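Local coordinates for prephenate dehydrogenase (Aquifex aeolicus, PDB 2G5C), which catalyses the NAD+-dependent oxidative decarboxylation of prephenate to 4-hydroxyphenylpyruvate, a step in the biosynthesis of tyrosine, at the interface of chains A and B. Residues are numbered along the deposited sequence; one frame, centred on the assembly and turned at random. Chains: chain A/B, prephenate dehydrogenase.

Contact 1: the interface of chains A and B. Residues chain A 210-211; chain B 140, 142, 169, 171, 180.
The ammonium NZ of B:Lys140 is held between two oxygens: it donates a hydrogen bond to the backbone carbonyl O of A:Lys210, 2.7 Å away, and makes a weaker salt bridge at 3.3 Å to OE2 of B:Glu169 in its own chain. NZ lies above the carbonyl plane. In this TyrA-family dimer, the 3-10 helix 208-210 of chain A and the residue after it dock on strands 140-143 and 167-170 of chain B. The other carboxylate oxygen, OE1 of B:Glu169, accepts a 2.6 Å hydrogen bond from the phenol OH of A:Tyr211, on its syn side but 24° out of the carboxylate plane. Tyrosine suits this place because its hydroxyl meets the acid while its ring lies between the lysine chain and apolar groups. The nearby ammonium probably stabilises the carboxylate's negative charge. With CG of B:Glu169 between the backbone N and the carbonyl carbon (chi1 60°), an extended chain carries the carboxylate to the ring edge, its carbon in the ring plane and the two planes 34° apart. B:Lys140, also extended, passes on one side of the ring at about a right angle; its CD lies 3.6 Å from CD2 of A:Tyr211. Over the other face, near the hydroxyl end, sits the selenomethionine methyl CE of B:Met171, 3.4 Å from CZ of A:Tyr211. On that face too, CZ of B:Phe180 reaches to 4.0 Å from CD2 of A:Tyr211.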
loop_
_atom_site.group_PDB
_atom_site.type_symbol
_atom_site.label_atom_id
_atom_site.label_comp_id
_atom_site.label_asym_id
_atom_site.label_seq_id
_atom_site.Cartn_x
_atom_site.Cartn_y
_atom_site.Cartn_z
ATOM N N LYS A 210 -2.402 -12.969 10.264
ATOM C CA LYS A 210 -1.095 -13.527 10.588
ATOM C C LYS A 210 -0.180 -13.638 9.369
ATOM O O LYS A 210 0.967 -14.058 9.498
ATOM C CB LYS A 210 -1.253 -14.911 11.226
ATOM C CG LYS A 210 -1.855 -14.885 12.624
ATOM C CD LYS A 210 -1.784 -16.248 13.289
ATOM C CE LYS A 210 -2.237 -16.161 14.744
ATOM N NZ LYS A 210 -2.189 -17.479 15.433
ATOM N N TYR A 211 -0.677 -13.253 8.194
ATOM C CA TYR A 211 0.125 -13.342 6.969
ATOM C C TYR A 211 0.119 -12.054 6.148
ATOM O O TYR A 211 -0.539 -11.972 5.111
ATOM C CB TYR A 211 -0.382 -14.505 6.112
ATOM C CG TYR A 211 -0.536 -15.770 6.906
ATOM C CD1 TYR A 211 -1.731 -16.060 7.564
ATOM C CD2 TYR A 211 0.539 -16.634 7.084
ATOM C CE1 TYR A 211 -1.846 -17.176 8.386
ATOM C CE2 TYR A 211 0.438 -17.752 7.903
ATOM C CZ TYR A 211 -0.759 -18.016 8.554
ATOM O OH TYR A 211 -0.866 -19.116 9.376
ATOM N N LYS B 140 7.755 -15.673 6.374
ATOM C CA LYS B 140 7.178 -16.990 6.580
ATOM C C LYS B 140 7.409 -17.855 5.354
ATOM O O LYS B 140 7.500 -17.355 4.224
ATOM C CB LYS B 140 5.671 -16.896 6.870
ATOM C CG LYS B 140 5.345 -16.247 8.222
ATOM C CD LYS B 140 3.862 -16.347 8.538
ATOM C CE LYS B 140 3.558 -15.927 9.973
ATOM N NZ LYS B 140 2.162 -16.307 10.364
ATOM N N ILE B 142 5.771 -21.379 3.889
ATOM C CA ILE B 142 4.706 -22.361 4.041
ATOM C C ILE B 142 5.071 -23.681 3.385
ATOM O O ILE B 142 5.303 -23.725 2.176
ATOM C CB ILE B 142 3.400 -21.866 3.369
ATOM C CG1 ILE B 142 3.100 -20.431 3.800
ATOM C CG2 ILE B 142 2.252 -22.829 3.685
ATOM C CD1 ILE B 142 2.947 -20.250 5.292
ATOM N N GLU B 169 5.955 -22.860 8.636
ATOM C CA GLU B 169 4.678 -23.298 9.183
ATOM C C GLU B 169 4.044 -24.203 8.134
ATOM O O GLU B 169 4.322 -24.058 6.938
ATOM C CB GLU B 169 3.773 -22.116 9.516
ATOM C CG GLU B 169 3.410 -21.234 8.357
ATOM C CD GLU B 169 2.558 -20.072 8.801
ATOM O OE1 GLU B 169 1.469 -20.316 9.369
ATOM O OE2 GLU B 169 2.979 -18.916 8.589
HETATM N N MSE B 171 0.690 -26.095 6.195
HETATM C CA MSE B 171 -0.691 -25.929 5.768
HETATM C C MSE B 171 -0.946 -27.014 4.733
HETATM O O MSE B 171 -0.012 -27.449 4.066
HETATM C CB MSE B 171 -0.897 -24.575 5.084
HETATM C CG MSE B 171 -0.899 -23.376 5.986
HETATM SE SE MSE B 171 -1.485 -21.832 4.966
HETATM C CE MSE B 171 -1.039 -20.467 6.256
ATOM N N PHE B 180 -3.594 -17.627 0.797
ATOM C CA PHE B 180 -2.844 -16.687 -0.005
ATOM C C PHE B 180 -3.637 -16.115 -1.158
ATOM O O PHE B 180 -3.264 -15.093 -1.725
ATOM C CB PHE B 180 -1.520 -17.331 -0.405
ATOM C CG PHE B 180 -0.598 -17.485 0.772
ATOM C CD1 PHE B 180 0.021 -16.360 1.324
ATOM C CD2 PHE B 180 -0.483 -18.707 1.435
ATOM C CE1 PHE B 180 0.731 -16.442 2.524
ATOM C CE2 PHE B 180 0.224 -18.803 2.637
ATOM C CZ PHE B 180 0.831 -17.665 3.186
#

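Contact 2: the interface of chains A and B. Residues chain A 73, 227-228, 231; chain B 264, 267-268, 271.
Charge joins A:Arg73 to B:Glu264 in a salt bridge, with the guanidinium NH2 of the arginine 2.5 Å from OE2 of the glutamate. The side chains come from opposite directions with their flat groups turned 40° apart, and the N-H does not point at the oxygen, so the attraction is ionic. A:Arg73 belongs to the NADH site, and the partner's glutamate may thereby bear on the cofactor pocket. NE of A:Arg231, 4.2 Å from OE2 of B:Glu264, may add to the favourable field.

Apolar contact falls mainly to the stem of A:Arg231. With CG swung opposite the backbone N (chi1 170°), CD packs tightly, 3.2 Å from CG2 of B:Val268. Its CG also meets CD2 of B:Leu267 at 3.9 Å. Arginine suits this spot because its methylenes can lie on valine and leucine, while a bend at chi3 (70°) takes NE near the acid and the guanidinium end on beside that of A:Arg73. CB of A:Pro227 rests 4.1 Å from CB of B:Leu271, whose branch methyl CD1 goes to the A:Pro227 carbonyl O, at 3.5 Å.

In the fold, helix 227-236 of chain A lies against the B helix that begins at residue 264, while A:Arg73 reaches in from helix 72-85 of the nucleotide-binding part.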
loop_
_atom_site.group_PDB
_atom_site.type_symbol
_atom_site.label_atom_id
_atom_site.label_comp_id
_atom_site.label_asym_id
_atom_site.label_seq_id
_atom_site.Cartn_x
_atom_site.Cartn_y
_atom_site.Cartn_z
ATOM N N ARG A 73 -15.034 19.435 9.948
ATOM C CA ARG A 73 -16.398 19.496 10.467
ATOM C C ARG A 73 -16.617 20.739 11.323
ATOM O O ARG A 73 -17.748 21.178 11.499
ATOM C CB ARG A 73 -16.705 18.262 11.320
ATOM C CG ARG A 73 -17.076 17.007 10.547
ATOM C CD ARG A 73 -18.467 17.113 9.917
ATOM N NE ARG A 73 -18.909 15.836 9.355
ATOM C CZ ARG A 73 -19.225 14.767 10.081
ATOM N NH1 ARG A 73 -19.155 14.809 11.405
ATOM N NH2 ARG A 73 -19.607 13.646 9.482
ATOM N N PRO A 227 -10.311 7.000 12.102
ATOM C CA PRO A 227 -11.683 6.628 11.739
ATOM C C PRO A 227 -12.644 7.810 11.652
ATOM O O PRO A 227 -13.522 7.848 10.789
ATOM C CB PRO A 227 -12.075 5.646 12.844
ATOM C CG PRO A 227 -10.771 5.007 13.188
ATOM C CD PRO A 227 -9.843 6.192 13.242
ATOM N N ILE A 228 -12.477 8.769 12.558
ATOM C CA ILE A 228 -13.335 9.943 12.583
ATOM C C ILE A 228 -13.043 10.853 11.394
ATOM O O ILE A 228 -13.966 11.299 10.714
ATOM C CB ILE A 228 -13.159 10.741 13.906
ATOM C CG1 ILE A 228 -13.860 10.009 15.057
ATOM C CG2 ILE A 228 -13.735 12.139 13.760
ATOM C CD1 ILE A 228 -13.357 8.596 15.302
ATOM N N ARG A 231 -14.353 9.322 8.304
ATOM C CA ARG A 231 -15.815 9.305 8.277
ATOM C C ARG A 231 -16.265 10.669 7.768
ATOM O O ARG A 231 -17.239 10.784 7.024
ATOM C CB ARG A 231 -16.410 9.113 9.670
ATOM C CG ARG A 231 -17.924 9.336 9.694
ATOM C CD ARG A 231 -18.426 9.739 11.070
ATOM N NE ARG A 231 -17.996 11.081 11.441
ATOM C CZ ARG A 231 -18.151 11.603 12.654
ATOM N NH1 ARG A 231 -18.726 10.889 13.612
ATOM N NH2 ARG A 231 -17.738 12.839 12.909
ATOM N N GLU B 264 -23.395 7.617 9.785
ATOM C CA GLU B 264 -22.272 8.105 10.580
ATOM C C GLU B 264 -21.696 7.167 11.634
ATOM O O GLU B 264 -20.489 6.918 11.655
ATOM C CB GLU B 264 -22.654 9.419 11.264
ATOM C CG GLU B 264 -23.140 10.517 10.326
ATOM C CD GLU B 264 -22.084 10.971 9.337
ATOM O OE1 GLU B 264 -21.734 10.189 8.423
ATOM O OE2 GLU B 264 -21.602 12.115 9.479
ATOM N N LEU B 267 -20.555 3.720 10.114
ATOM C CA LEU B 267 -19.391 3.961 9.266
ATOM C C LEU B 267 -18.136 4.042 10.132
ATOM O O LEU B 267 -17.120 3.443 9.807
ATOM C CB LEU B 267 -19.554 5.258 8.453
ATOM C CG LEU B 267 -18.387 5.610 7.517
ATOM C CD1 LEU B 267 -18.148 4.462 6.533
ATOM C CD2 LEU B 267 -18.690 6.905 6.760
ATOM N N VAL B 268 -18.213 4.779 11.240
ATOM C CA VAL B 268 -17.071 4.904 12.142
ATOM C C VAL B 268 -16.681 3.530 12.677
ATOM O O VAL B 268 -15.497 3.219 12.796
ATOM C CB VAL B 268 -17.386 5.806 13.359
ATOM C CG1 VAL B 268 -16.235 5.756 14.343
ATOM C CG2 VAL B 268 -17.617 7.233 12.912
ATOM N N LEU B 271 -14.819 1.578 10.000
ATOM C CA LEU B 271 -13.449 2.069 9.848
ATOM C C LEU B 271 -12.555 1.767 11.044
ATOM O O LEU B 271 -11.334 1.692 10.903
ATOM C CB LEU B 271 -13.454 3.577 9.586
ATOM C CG LEU B 271 -14.402 4.041 8.473
ATOM C CD1 LEU B 271 -14.261 5.544 8.305
ATOM C CD2 LEU B 271 -14.098 3.309 7.165
#

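Contact 3: the interface of chains A and B. Residues chain A 206, 208, 211; chain B 171, 175, 179, 182-183.
A:Leu208 lies against B:Val179, B:Val182 and B:Val183 on one helix of the partner, and its side chain can be followed outwards. CB comes first, 3.9 Å from the methyl CG1 of B:Val183. With CG opposite the carbonyl carbon (chi1 -62°), the branch point is directed at the helix and its two methyls part. CD1 goes to CG1 of B:Val182, at 3.6 Å, the two side chains crossing at about a right angle. CD2 turns the other way and lies between CG1 of B:Val183, at 3.9 Å, and CG1 of B:Val179, at 4.0 Å. A leucine suits this groove because its forked end can touch neighbouring valines together, and the short, beta-branched valines give the helix a firm, shallow surface.

Along the same helix, CG2 of A:Val206 meets CG2 of B:Val179 at 3.8 Å. B:Val179 is therefore shared: its other methyl, CG1, meets CD2 of A:Leu208 and also sits over the face of the A:Tyr211 ring, above CD1.

A water adds a polar link at the end of this apolar strip: it stands 2.8 Å from the backbone O of A:Tyr211 and 2.5 Å from the backbone O of B:Val183, and could donate to both. By fitting the A segment 206-211 to one side of B helix 173-200, the site helps hold the two dimerisation domains together.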
loop_
_atom_site.group_PDB
_atom_site.type_symbol
_atom_site.label_atom_id
_atom_site.label_comp_id
_atom_site.label_asym_id
_atom_site.label_seq_id
_atom_site.Cartn_x
_atom_site.Cartn_y
_atom_site.Cartn_z
ATOM N N VAL A 206 -7.887 -20.548 10.502
ATOM C CA VAL A 206 -6.914 -19.552 10.064
ATOM C C VAL A 206 -7.286 -18.090 10.261
ATOM O O VAL A 206 -8.362 -17.635 9.857
ATOM C CB VAL A 206 -6.512 -19.748 8.579
ATOM C CG1 VAL A 206 -7.689 -19.444 7.656
ATOM C CG2 VAL A 206 -5.313 -18.867 8.261
ATOM N N LEU A 208 -6.326 -14.738 9.070
ATOM C CA LEU A 208 -5.646 -14.124 7.931
ATOM C C LEU A 208 -4.682 -12.977 8.255
ATOM O O LEU A 208 -3.755 -12.708 7.488
ATOM C CB LEU A 208 -6.684 -13.670 6.893
ATOM C CG LEU A 208 -7.532 -14.801 6.292
ATOM C CD1 LEU A 208 -8.532 -14.227 5.293
ATOM C CD2 LEU A 208 -6.633 -15.830 5.608
ATOM N N TYR A 211 -0.677 -13.253 8.194
ATOM C CA TYR A 211 0.125 -13.342 6.969
ATOM C C TYR A 211 0.119 -12.054 6.148
ATOM O O TYR A 211 -0.539 -11.972 5.111
ATOM C CB TYR A 211 -0.382 -14.505 6.112
ATOM C CG TYR A 211 -0.536 -15.770 6.906
ATOM C CD1 TYR A 211 -1.731 -16.060 7.564
ATOM C CD2 TYR A 211 0.539 -16.634 7.084
ATOM C CE1 TYR A 211 -1.846 -17.176 8.386
ATOM C CE2 TYR A 211 0.438 -17.752 7.903
ATOM C CZ TYR A 211 -0.759 -18.016 8.554
ATOM O OH TYR A 211 -0.866 -19.116 9.376
HETATM N N MSE B 171 0.690 -26.095 6.195
HETATM C CA MSE B 171 -0.691 -25.929 5.768
HETATM C C MSE B 171 -0.946 -27.014 4.733
HETATM O O MSE B 171 -0.012 -27.449 4.066
HETATM C CB MSE B 171 -0.897 -24.575 5.084
HETATM C CG MSE B 171 -0.899 -23.376 5.986
HETATM SE SE MSE B 171 -1.485 -21.832 4.966
HETATM C CE MSE B 171 -1.039 -20.467 6.256
ATOM N N LEU B 175 -5.483 -25.460 1.850
ATOM C CA LEU B 175 -5.591 -24.311 2.738
ATOM C C LEU B 175 -4.651 -23.216 2.271
ATOM O O LEU B 175 -4.994 -22.038 2.301
ATOM C CB LEU B 175 -5.258 -24.695 4.189
ATOM C CG LEU B 175 -5.338 -23.570 5.236
ATOM C CD1 LEU B 175 -6.730 -22.938 5.228
ATOM C CD2 LEU B 175 -5.029 -24.134 6.629
ATOM N N VAL B 179 -5.817 -19.305 1.735
ATOM C CA VAL B 179 -5.196 -18.234 2.506
ATOM C C VAL B 179 -4.480 -17.179 1.673
ATOM O O VAL B 179 -4.723 -15.979 1.817
ATOM C CB VAL B 179 -4.185 -18.804 3.544
ATOM C CG1 VAL B 179 -3.414 -17.671 4.204
ATOM C CG2 VAL B 179 -4.922 -19.595 4.602
ATOM N N VAL B 182 -6.482 -14.962 -0.604
ATOM C CA VAL B 182 -7.018 -13.777 0.060
ATOM C C VAL B 182 -5.960 -12.766 0.509
ATOM O O VAL B 182 -6.111 -11.564 0.277
ATOM C CB VAL B 182 -7.872 -14.154 1.311
ATOM C CG1 VAL B 182 -8.517 -12.904 1.897
ATOM C CG2 VAL B 182 -8.936 -15.179 0.935
ATOM N N VAL B 183 -4.887 -13.239 1.137
ATOM C CA VAL B 183 -3.865 -12.328 1.648
ATOM C C VAL B 183 -2.787 -11.853 0.679
ATOM O O VAL B 183 -2.076 -10.898 0.980
ATOM C CB VAL B 183 -3.149 -12.923 2.886
ATOM C CG1 VAL B 183 -4.172 -13.320 3.938
ATOM C CG2 VAL B 183 -2.296 -14.123 2.478
HETATM O O HOH W 1 -0.231 -10.716 2.615
#

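Contact 1 and contact 3 are neighbours, their C-alpha centres about 6 Å apart, and share A:Tyr211 and B:Met171; together they form a continuous patch, polar towards the strands of chain B and apolar along helix 173-200. Contact 2 lies well away, with about 33 Å between its C-alpha centre and that of contact 1 and about 29 Å to that of contact 3. The two-fold axis repeats every contact with the chains exchanged, so the dimer is fastened at widely spaced places. Contact 2, and contact 1, where the strands of chain B receive the A segment 210-211, also tie nucleotide-binding parts to the partner chain, which may help position the domains.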